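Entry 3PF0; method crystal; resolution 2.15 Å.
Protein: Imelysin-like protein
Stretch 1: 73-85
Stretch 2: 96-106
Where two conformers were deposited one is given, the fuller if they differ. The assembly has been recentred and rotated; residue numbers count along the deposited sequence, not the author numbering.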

# COMPACT_ATOMS: atom_id res chain seq x y z
N GLN A 73 5.31 4.34 11.90
CA GLN A 73 4.54 3.20 12.39
C GLN A 73 5.43 1.96 12.60
O GLN A 73 5.16 1.20 13.53
CB GLN A 73 3.37 2.87 11.44
CG GLN A 73 2.31 3.97 11.33
CD GLN A 73 1.98 4.73 12.60
OE1 GLN A 73 1.91 4.18 13.71
NE2 GLN A 73 1.73 6.01 12.45
N SER A 74 6.47 1.78 11.75
CA SER A 74 7.43 0.68 11.87
C SER A 74 8.30 0.91 13.11
O SER A 74 8.59 -0.04 13.83
CB SER A 74 8.28 0.58 10.61
OG SER A 74 8.98 -0.66 10.57
N ASP A 75 8.68 2.19 13.36
CA ASP A 75 9.46 2.59 14.54
C ASP A 75 8.64 2.34 15.81
O ASP A 75 9.18 1.83 16.79
CB ASP A 75 9.85 4.08 14.49
CG ASP A 75 10.99 4.43 13.55
OD1 ASP A 75 11.57 3.50 12.94
OD2 ASP A 75 11.27 5.64 13.40
N LEU A 76 7.33 2.69 15.80
CA LEU A 76 6.49 2.46 16.98
C LEU A 76 6.32 0.95 17.22
O LEU A 76 6.35 0.53 18.38
CB LEU A 76 5.12 3.17 16.91
CG LEU A 76 4.15 2.94 18.13
CD1 LEU A 76 4.80 3.25 19.49
CD2 LEU A 76 2.86 3.70 17.96
N LEU A 77 6.21 0.13 16.15
CA LEU A 77 6.10 -1.32 16.29
C LEU A 77 7.38 -1.87 16.91
O LEU A 77 7.30 -2.64 17.86
CB LEU A 77 5.79 -2.03 14.94
CG LEU A 77 5.61 -3.57 14.99
CD1 LEU A 77 4.45 -3.99 15.93
CD2 LEU A 77 5.44 -4.16 13.61
N HIS A 78 8.56 -1.43 16.39
CA HIS A 78 9.86 -1.85 16.91
C HIS A 78 10.00 -1.48 18.40
O HIS A 78 10.38 -2.33 19.20
CB HIS A 78 11.04 -1.25 16.10
CG HIS A 78 12.36 -1.60 16.72
ND1 HIS A 78 12.97 -2.83 16.47
CD2 HIS A 78 13.05 -0.96 17.69
CE1 HIS A 78 14.05 -2.86 17.25
NE2 HIS A 78 14.14 -1.75 18.00
N ASP A 79 9.72 -0.23 18.74
CA ASP A 79 9.88 0.26 20.11
C ASP A 79 8.97 -0.48 21.10
O ASP A 79 9.44 -0.82 22.19
CB ASP A 79 9.66 1.77 20.19
CG ASP A 79 10.25 2.35 21.45
OD1 ASP A 79 11.48 2.49 21.51
OD2 ASP A 79 9.50 2.57 22.41
N LEU A 80 7.71 -0.78 20.70
CA LEU A 80 6.78 -1.53 21.54
C LEU A 80 7.27 -2.95 21.76
O LEU A 80 7.25 -3.41 22.91
CB LEU A 80 5.35 -1.53 20.98
CG LEU A 80 4.55 -0.26 21.23
CD1 LEU A 80 3.21 -0.33 20.56
CD2 LEU A 80 4.40 0.02 22.73
N ALA A 81 7.76 -3.62 20.68
CA ALA A 81 8.33 -4.97 20.74
C ALA A 81 9.58 -4.98 21.62
O ALA A 81 9.71 -5.85 22.47
CB ALA A 81 8.67 -5.46 19.33
N GLN A 82 10.47 -3.98 21.47
CA GLN A 82 11.68 -3.87 22.29
C GLN A 82 11.30 -3.76 23.79
O GLN A 82 11.96 -4.36 24.64
CB GLN A 82 12.52 -2.66 21.84
CG GLN A 82 13.76 -2.39 22.68
CD GLN A 82 14.57 -1.25 22.11
OE1 GLN A 82 14.41 -0.09 22.51
NE2 GLN A 82 15.45 -1.56 21.16
N LYS A 83 10.24 -3.00 24.10
CA LYS A 83 9.78 -2.82 25.47
C LYS A 83 9.17 -4.12 26.04
O LYS A 83 9.62 -4.60 27.09
CB LYS A 83 8.76 -1.67 25.56
CG LYS A 83 9.41 -0.30 25.59
CD LYS A 83 8.39 0.82 25.46
CE LYS A 83 9.00 2.16 25.84
NZ LYS A 83 10.23 2.46 25.06
N HIS A 84 8.18 -4.71 25.34
CA HIS A 84 7.49 -5.90 25.83
C HIS A 84 8.36 -7.16 25.85
O HIS A 84 8.19 -7.98 26.75
CB HIS A 84 6.19 -6.17 25.03
CG HIS A 84 5.17 -5.07 25.15
ND1 HIS A 84 5.04 -4.31 26.31
CD2 HIS A 84 4.24 -4.66 24.25
CE1 HIS A 84 4.06 -3.45 26.06
NE2 HIS A 84 3.54 -3.63 24.84
N CYS A 85 9.31 -7.30 24.92
CA CYS A 85 10.16 -8.50 24.84
C CYS A 85 11.20 -8.61 25.98
O CYS A 85 11.74 -9.70 26.18
CB CYS A 85 10.79 -8.64 23.47
SG CYS A 85 9.58 -9.12 22.20
N GLN A 96 -1.53 -8.32 22.05
CA GLN A 96 -2.61 -7.66 21.31
C GLN A 96 -2.17 -6.26 20.83
O GLN A 96 -2.44 -5.90 19.69
CB GLN A 96 -3.91 -7.58 22.12
CG GLN A 96 -5.18 -7.43 21.24
CD GLN A 96 -5.26 -8.41 20.08
OE1 GLN A 96 -5.19 -9.65 20.26
NE2 GLN A 96 -5.38 -7.88 18.86
N ALA A 97 -1.44 -5.52 21.68
CA ALA A 97 -0.90 -4.21 21.36
C ALA A 97 0.08 -4.31 20.17
O ALA A 97 0.03 -3.47 19.27
CB ALA A 97 -0.20 -3.62 22.59
N LEU A 98 0.90 -5.38 20.13
CA LEU A 98 1.83 -5.61 19.00
C LEU A 98 1.06 -5.91 17.70
O LEU A 98 1.42 -5.41 16.64
CB LEU A 98 2.83 -6.73 19.30
CG LEU A 98 3.91 -6.45 20.37
CD1 LEU A 98 4.89 -7.60 20.46
CD2 LEU A 98 4.67 -5.17 20.08
N ARG A 99 -0.02 -6.68 17.81
CA ARG A 99 -0.88 -7.05 16.68
C ARG A 99 -1.64 -5.83 16.15
O ARG A 99 -1.74 -5.65 14.93
CB ARG A 99 -1.87 -8.15 17.09
CG ARG A 99 -1.20 -9.51 17.24
CD ARG A 99 -2.20 -10.52 17.75
NE ARG A 99 -1.62 -11.86 17.84
CZ ARG A 99 -2.31 -12.94 18.19
NH1 ARG A 99 -3.60 -12.84 18.47
NH2 ARG A 99 -1.72 -14.12 18.24
N ASP A 100 -2.15 -4.98 17.05
CA ASP A 100 -2.87 -3.76 16.70
C ASP A 100 -1.96 -2.78 15.98
O ASP A 100 -2.37 -2.21 14.97
CB ASP A 100 -3.47 -3.09 17.95
CG ASP A 100 -4.60 -3.87 18.59
OD1 ASP A 100 -5.07 -4.86 17.98
OD2 ASP A 100 -5.00 -3.51 19.72
N GLN A 101 -0.72 -2.59 16.48
CA GLN A 101 0.27 -1.70 15.88
C GLN A 101 0.75 -2.26 14.52
O GLN A 101 1.01 -1.47 13.61
CB GLN A 101 1.44 -1.44 16.84
CG GLN A 101 2.45 -0.37 16.39
CD GLN A 101 1.84 0.90 15.81
OE1 GLN A 101 0.80 1.39 16.26
NE2 GLN A 101 2.47 1.45 14.81
N TRP A 102 0.81 -3.59 14.36
CA TRP A 102 1.18 -4.17 13.06
C TRP A 102 0.15 -3.71 12.00
O TRP A 102 0.56 -3.31 10.92
CB TRP A 102 1.28 -5.71 13.11
CG TRP A 102 1.41 -6.33 11.74
CD1 TRP A 102 2.56 -6.48 11.02
CD2 TRP A 102 0.33 -6.69 10.86
NE1 TRP A 102 2.27 -6.97 9.76
CE2 TRP A 102 0.91 -7.08 9.63
CE3 TRP A 102 -1.07 -6.73 11.00
CZ2 TRP A 102 0.13 -7.50 8.55
CZ3 TRP A 102 -1.83 -7.14 9.92
CH2 TRP A 102 -1.24 -7.56 8.73
N LEU A 103 -1.18 -3.75 12.34
CA LEU A 103 -2.25 -3.35 11.43
C LEU A 103 -2.13 -1.87 11.03
O LEU A 103 -2.32 -1.56 9.85
CB LEU A 103 -3.65 -3.64 12.03
CG LEU A 103 -4.90 -3.33 11.17
CD1 LEU A 103 -4.80 -3.94 9.76
CD2 LEU A 103 -6.18 -3.78 11.87
N VAL A 104 -1.83 -0.97 12.01
CA VAL A 104 -1.62 0.47 11.77
C VAL A 104 -0.50 0.63 10.72
O VAL A 104 -0.66 1.38 9.75
CB VAL A 104 -1.31 1.25 13.10
CG1 VAL A 104 -0.96 2.72 12.83
CG2 VAL A 104 -2.46 1.14 14.10
N LEU A 105 0.61 -0.12 10.89
CA LEU A 105 1.74 -0.14 9.97
C LEU A 105 1.34 -0.72 8.60
O LEU A 105 1.76 -0.18 7.57
CB LEU A 105 2.93 -0.93 10.57
CG LEU A 105 4.04 -1.39 9.61
CD1 LEU A 105 4.79 -0.20 8.98
CD2 LEU A 105 4.98 -2.33 10.29
N ALA A 106 0.58 -1.83 8.57
CA ALA A 106 0.15 -2.45 7.30
C ALA A 106 -0.75 -1.50 6.51
O ALA A 106 -0.61 -1.41 5.30
CB ALA A 106 -0.56 -3.77 7.57
O HOH W 1 0.02 4.33 16.13

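How do the two helices meet at the start of stretch 2? They run nearly antiparallel, at 165°, with their axes approaching to 8.9 Å, so the first residues of stretch 2 lie beside the last turns of stretch 1. Gln96 is out of reach and turns to its own helix, Gln96 NE2 donating to Asp100 OD1 at 3.2 Å. Ala97 points toward stretch 1, and Ala97 CB lies 4.4 Å from His84 NE2; a single methyl is enough to touch the imidazole, which it meets obliquely.

What does Leu98 do that Ala97 cannot? Its CA-to-CB bond points sideways, but the longer side chain, with chi1 m and chi2 t, brings its end nearer and sets it as a knob among Leu77, Leu80, Ala81 and His84. Leu98 CD2 lies 3.8 Å from Leu80 CB and 4.1 Å from Ala81 CB, and it comes as close as 3.5 Å to Ala81 N. The Leu98 methyl thus lies close to the backbone of stretch 1 as well as to the Ala81 methyl. Leu98 is buried, and a branched, uncharged side chain fills this largely apolar pocket without needing a polar partner.

Why is a glutamine at home in the middle of the contact? Gln101 points toward stretch 1 and sits among Gln73, Leu76, Leu77 and Leu80, using its aliphatic part for packing: Gln101 CG is 3.8 Å from Leu77 CA. Its amide meets the polar needs of a buried site. Gln101 NE2 donates to Gln73 O at 3.0 Å and to Gln73 OE1, also at 3.0 Å. Gln73 O also accepts the helical bond from Leu77 N at 3.0 Å, so this carbonyl serves both its own helix and Gln101. Water 1 completes the network, donating to Gln101 OE1 at 3.0 Å and to Gln73 OE1 at 3.1 Å.

How does the contact close beyond Gln101? Trp102 points away, yet its backbone helps receive Leu77, with Leu77 CD1 lying 4.0 Å from Trp102 N. Leu77 is the reciprocal knob, seated among Leu98, Gln101, Trp102 and Leu105; Leu77 CD1 is 3.4 Å from Leu98 O, while Leu77 CD2 packs 3.8 Å from Leu105 CD2. Val104 points toward stretch 1 at an exposed position, Val104 CG1 lying 3.3 Å from Gln73 OE1. Leu105 is buried: Leu105 CD1 lies 3.9 Å from Ser74 CB, and Leu105 CA lies 3.7 Å from Gln73 CB, where the backbones draw close. Together the two stretches bury 618 Å², combining leucine packing with one glutamine-centred polar network.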